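Side-chain contact in putative histidinol-phosphate aminotransferase (Erwinia carotovora atroseptica, PDB 3LY1), which probably catalyses pyridoxal-phosphate-dependent transamination, as in the histidinol-phosphate aminotransferase subfamily: residues W125-E130 against N149-T154. Residues are numbered along the deposited sequence; the frame is centred on the assembly and turned at random.
Sequences WAFDIE and NPNNPT. With PLP (pyridoxal-5'-phosphate), chain E.
F127 meets N151 where the turn leading into helix 129-137 packs against the NPNNPT loop that follows strand 143-148, an example of how the fold of class I and II (fold-type I) PLP-dependent aminotransferases backs a cofactor loop with the turn before a helix of the same chain. Cis peptide bonds precede P150 and P153. Within the loop N151 faces F127, while the neighbouring N152 reaches the cofactor.

The van der Waals part of the contact is a ring edge against an amide. F127 CE1 lies 3.6 Å from N151 CG, and the amide sits at the rim of the ring, the two planes turned 73° apart. With its CG anti to the backbone N (chi1 -168°), N151 carries its amide to this edge. Rotation of the buried amide is fixed from beyond the two segments, OD1 bonding to the hydroxyl of T101 and ND2 to the carbonyl of L100. At the other end of the contact, the methyl CG2 of T154 rests 4.1 Å from the backbone O of W125, whose indole meets W327 edge-to-face.

No direct hydrogen bond joins the segments; a water does so instead. The water oxygen lies 3.0 Å from W125 O, to which the water donates, and 3.2 Å from N151 ND2, from which it accepts, tying the turn to the loop. T154 OG1, which also bonds to T156, is its third partner, 2.7 Å from the water oxygen.

The cofactor bond belongs to N152, whose OD1 is held by R329. Its ND2 donates to PLP O3 over 2.8 Å, with an N-H...O angle of 154°.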
ATOM      1  N   TRP A 125     -20.869 -27.474  -5.082  1.00 29.57           N
ATOM      2  CA  TRP A 125     -19.858 -26.462  -4.647  1.00 27.72           C
ATOM      3  C   TRP A 125     -20.172 -24.998  -5.059  1.00 24.48           C
ATOM      4  O   TRP A 125     -19.351 -24.104  -4.888  1.00 22.44           O
ATOM      5  CB  TRP A 125     -18.405 -26.828  -4.997  1.00 28.81           C
ATOM      6  CG  TRP A 125     -17.715 -27.952  -4.137  1.00 32.56           C
ATOM      7  CD1 TRP A 125     -17.265 -29.148  -4.616  1.00 36.50           C
ATOM      8  CD2 TRP A 125     -17.389 -27.956  -2.712  1.00 34.37           C
ATOM      9  NE1 TRP A 125     -16.699 -29.895  -3.601  1.00 38.49           N
ATOM     10  CE2 TRP A 125     -16.766 -29.198  -2.427  1.00 35.30           C
ATOM     11  CE3 TRP A 125     -17.605 -27.063  -1.654  1.00 33.91           C
ATOM     12  CZ2 TRP A 125     -16.344 -29.562  -1.132  1.00 34.60           C
ATOM     13  CZ3 TRP A 125     -17.184 -27.428  -0.358  1.00 33.04           C
ATOM     14  CH2 TRP A 125     -16.569 -28.668  -0.117  1.00 34.18           C
ATOM     15  N   ALA A 126     -21.356 -24.785  -5.614  1.00 22.45           N
ATOM     16  CA  ALA A 126     -21.822 -23.461  -6.004  1.00 20.73           C
ATOM     17  C   ALA A 126     -22.308 -22.726  -4.758  1.00 18.84           C
ATOM     18  O   ALA A 126     -22.624 -23.339  -3.734  1.00 18.68           O
ATOM     19  CB  ALA A 126     -22.952 -23.560  -7.049  1.00 20.60           C
ATOM     20  N   PHE A 127     -22.382 -21.410  -4.870  1.00 17.17           N
ATOM     21  CA  PHE A 127     -22.908 -20.572  -3.832  1.00 16.36           C
ATOM     22  C   PHE A 127     -24.368 -20.948  -3.603  1.00 15.04           C
ATOM     23  O   PHE A 127     -25.080 -21.200  -4.555  1.00 15.35           O
ATOM     24  CB  PHE A 127     -22.877 -19.109  -4.260  1.00 16.94           C
ATOM     25  CG  PHE A 127     -21.522 -18.468  -4.265  1.00 18.35           C
ATOM     26  CD1 PHE A 127     -20.362 -19.171  -4.017  1.00 19.41           C
ATOM     27  CD2 PHE A 127     -21.421 -17.121  -4.593  1.00 19.21           C
ATOM     28  CE1 PHE A 127     -19.131 -18.501  -4.044  1.00 22.19           C
ATOM     29  CE2 PHE A 127     -20.199 -16.478  -4.632  1.00 19.80           C
ATOM     30  CZ  PHE A 127     -19.067 -17.162  -4.374  1.00 20.33           C
ATOM     31  N   ASP A 128     -24.794 -21.005  -2.349  1.00 14.24           N
ATOM     32  CA  ASP A 128     -26.209 -21.102  -2.029  1.00 13.64           C
ATOM     33  C   ASP A 128     -26.741 -19.664  -1.904  1.00 13.22           C
ATOM     34  O   ASP A 128     -26.830 -19.116  -0.795  1.00 12.65           O
ATOM     35  CB  ASP A 128     -26.398 -21.916  -0.750  1.00 12.88           C
ATOM     36  CG  ASP A 128     -27.853 -22.029  -0.323  1.00 13.75           C
ATOM     37  OD1 ASP A 128     -28.747 -21.577  -1.041  1.00 12.22           O
ATOM     38  OD2 ASP A 128     -28.110 -22.570   0.774  1.00 14.72           O
ATOM     39  N   ILE A 129     -27.095 -19.056  -3.045  1.00 13.16           N
ATOM     40  CA  ILE A 129     -27.595 -17.677  -3.023  1.00 14.39           C
ATOM     41  C   ILE A 129     -28.843 -17.511  -2.151  1.00 13.69           C
ATOM     42  O   ILE A 129     -28.942 -16.538  -1.381  1.00 13.40           O
ATOM     43  CB  ILE A 129     -27.835 -17.110  -4.431  1.00 15.78           C
ATOM     44  CG1 ILE A 129     -26.482 -16.993  -5.134  1.00 18.46           C
ATOM     45  CG2 ILE A 129     -28.431 -15.692  -4.310  1.00 16.97           C
ATOM     46  CD1 ILE A 129     -25.595 -15.898  -4.525  1.00 21.12           C
ATOM     47  N   GLU A 130     -29.770 -18.465  -2.220  1.00 12.82           N
ATOM     48  CA  GLU A 130     -30.952 -18.402  -1.338  1.00 11.64           C
ATOM     49  C   GLU A 130     -30.566 -18.446   0.148  1.00 12.09           C
ATOM     50  O   GLU A 130     -31.136 -17.706   0.963  1.00 11.18           O
ATOM     51  CB  GLU A 130     -31.984 -19.464  -1.671  1.00 12.39           C
ATOM     52  CG  GLU A 130     -32.669 -19.310  -3.042  1.00 14.71           C
ATOM     53  CD  GLU A 130     -33.385 -17.949  -3.243  1.00 18.63           C
ATOM     54  OE1 GLU A 130     -33.930 -17.381  -2.269  1.00 16.62           O
ATOM     55  OE2 GLU A 130     -33.399 -17.449  -4.390  1.00 24.06           O
ATOM     56  N   ASN A 149     -16.400 -13.528  -7.599  1.00 12.57           N
ATOM     57  CA  ASN A 149     -17.032 -13.944  -8.833  1.00 13.27           C
ATOM     58  C   ASN A 149     -16.130 -13.614  -9.991  1.00 12.83           C
ATOM     59  O   ASN A 149     -16.072 -12.462 -10.378  1.00 13.17           O
ATOM     60  CB  ASN A 149     -18.368 -13.201  -9.062  1.00 12.66           C
ATOM     61  CG  ASN A 149     -19.289 -13.924 -10.035  1.00 15.07           C
ATOM     62  OD1 ASN A 149     -19.232 -15.174 -10.156  1.00 15.03           O
ATOM     63  ND2 ASN A 149     -20.123 -13.147 -10.780  1.00 15.76           N
ATOM     64  N   PRO A 150     -15.419 -14.611 -10.560  1.00 14.14           N
ATOM     65  CA  PRO A 150     -15.322 -16.041 -10.248  1.00 14.23           C
ATOM     66  C   PRO A 150     -14.776 -16.278  -8.866  1.00 14.08           C
ATOM     67  O   PRO A 150     -13.945 -15.519  -8.439  1.00 15.32           O
ATOM     68  CB  PRO A 150     -14.315 -16.561 -11.286  1.00 14.77           C
ATOM     69  CG  PRO A 150     -14.390 -15.625 -12.424  1.00 14.65           C
ATOM     70  CD  PRO A 150     -14.704 -14.277 -11.800  1.00 13.19           C
ATOM     71  N   ASN A 151     -15.258 -17.303  -8.181  1.00 14.24           N
ATOM     72  CA  ASN A 151     -14.821 -17.607  -6.822  1.00 14.62           C
ATOM     73  C   ASN A 151     -13.414 -18.187  -6.825  1.00 14.16           C
ATOM     74  O   ASN A 151     -13.044 -18.880  -7.746  1.00 14.69           O
ATOM     75  CB  ASN A 151     -15.815 -18.566  -6.147  1.00 14.15           C
ATOM     76  CG  ASN A 151     -15.582 -18.711  -4.644  1.00 15.61           C
ATOM     77  OD1 ASN A 151     -15.238 -17.744  -3.953  1.00 14.08           O
ATOM     78  ND2 ASN A 151     -15.801 -19.919  -4.131  1.00 17.74           N
ATOM     79  N   ASN A 152     -12.687 -17.920  -5.753  1.00 14.34           N
ATOM     80  CA  ASN A 152     -11.390 -18.516  -5.454  1.00 14.66           C
ATOM     81  C   ASN A 152     -11.647 -19.200  -4.149  1.00 15.70           C
ATOM     82  O   ASN A 152     -12.020 -18.528  -3.174  1.00 15.61           O
ATOM     83  CB  ASN A 152     -10.318 -17.407  -5.347  1.00 15.24           C
ATOM     84  CG  ASN A 152      -8.924 -17.929  -4.940  1.00 17.50           C
ATOM     85  OD1 ASN A 152      -8.703 -19.132  -4.840  1.00 16.48           O
ATOM     86  ND2 ASN A 152      -7.972 -17.005  -4.726  1.00 15.91           N
ATOM     87  N   PRO A 153     -11.459 -20.549  -4.070  1.00 15.76           N
ATOM     88  CA  PRO A 153     -10.666 -21.455  -4.879  1.00 15.61           C
ATOM     89  C   PRO A 153     -11.385 -22.279  -5.931  1.00 15.94           C
ATOM     90  O   PRO A 153     -10.711 -22.925  -6.714  1.00 15.78           O
ATOM     91  CB  PRO A 153     -10.090 -22.402  -3.816  1.00 16.37           C
ATOM     92  CG  PRO A 153     -11.220 -22.563  -2.886  1.00 15.59           C
ATOM     93  CD  PRO A 153     -11.795 -21.169  -2.771  1.00 15.72           C
ATOM     94  N   THR A 154     -12.721 -22.250  -5.967  1.00 15.35           N
ATOM     95  CA  THR A 154     -13.478 -23.194  -6.811  1.00 15.79           C
ATOM     96  C   THR A 154     -13.352 -22.871  -8.309  1.00 15.47           C
ATOM     97  O   THR A 154     -13.449 -23.756  -9.119  1.00 15.55           O
ATOM     98  CB  THR A 154     -14.974 -23.197  -6.475  1.00 14.85           C
ATOM     99  OG1 THR A 154     -15.503 -21.864  -6.640  1.00 17.80           O
ATOM    100  CG2 THR A 154     -15.241 -23.713  -5.024  1.00 16.15           C
TER
HETATM  101  N1  PLP E 500      -9.421 -11.149  -4.498  1.00 22.27           N
HETATM  102  C2  PLP E 500      -9.258 -12.472  -4.856  1.00 23.66           C
HETATM  103  C2A PLP E 500     -10.486 -13.299  -5.143  1.00 21.62           C
HETATM  104  C3  PLP E 500      -7.966 -12.996  -4.903  1.00 23.38           C
HETATM  105  O3  PLP E 500      -7.807 -14.303  -5.236  1.00 23.50           O
HETATM  106  C4  PLP E 500      -6.860 -12.175  -4.591  1.00 29.17           C
HETATM  107  C4A PLP E 500      -5.453 -12.685  -4.763  1.00 33.61           C
HETATM  108  O4A PLP E 500      -5.215 -13.763  -4.243  1.00 41.58           O
HETATM  109  C5  PLP E 500      -7.049 -10.839  -4.219  1.00 23.83           C
HETATM  110  C6  PLP E 500      -8.358 -10.357  -4.169  1.00 22.61           C
HETATM  111  C5A PLP E 500      -5.902  -9.920  -3.860  1.00 26.61           C
HETATM  112  O4P PLP E 500      -4.963  -9.687  -4.926  1.00 24.18           O
HETATM  113  P   PLP E 500      -4.176  -8.303  -5.046  1.00 23.16           P
HETATM  114  O1P PLP E 500      -3.921  -7.680  -3.710  1.00 23.75           O
HETATM  115  O2P PLP E 500      -5.094  -7.492  -5.921  1.00 25.58           O
HETATM  116  O3P PLP E 500      -2.911  -8.736  -5.770  1.00 27.13           O
HETATM  117  O   HOH W   1     -18.019 -21.575  -5.693  1.00 17.60           O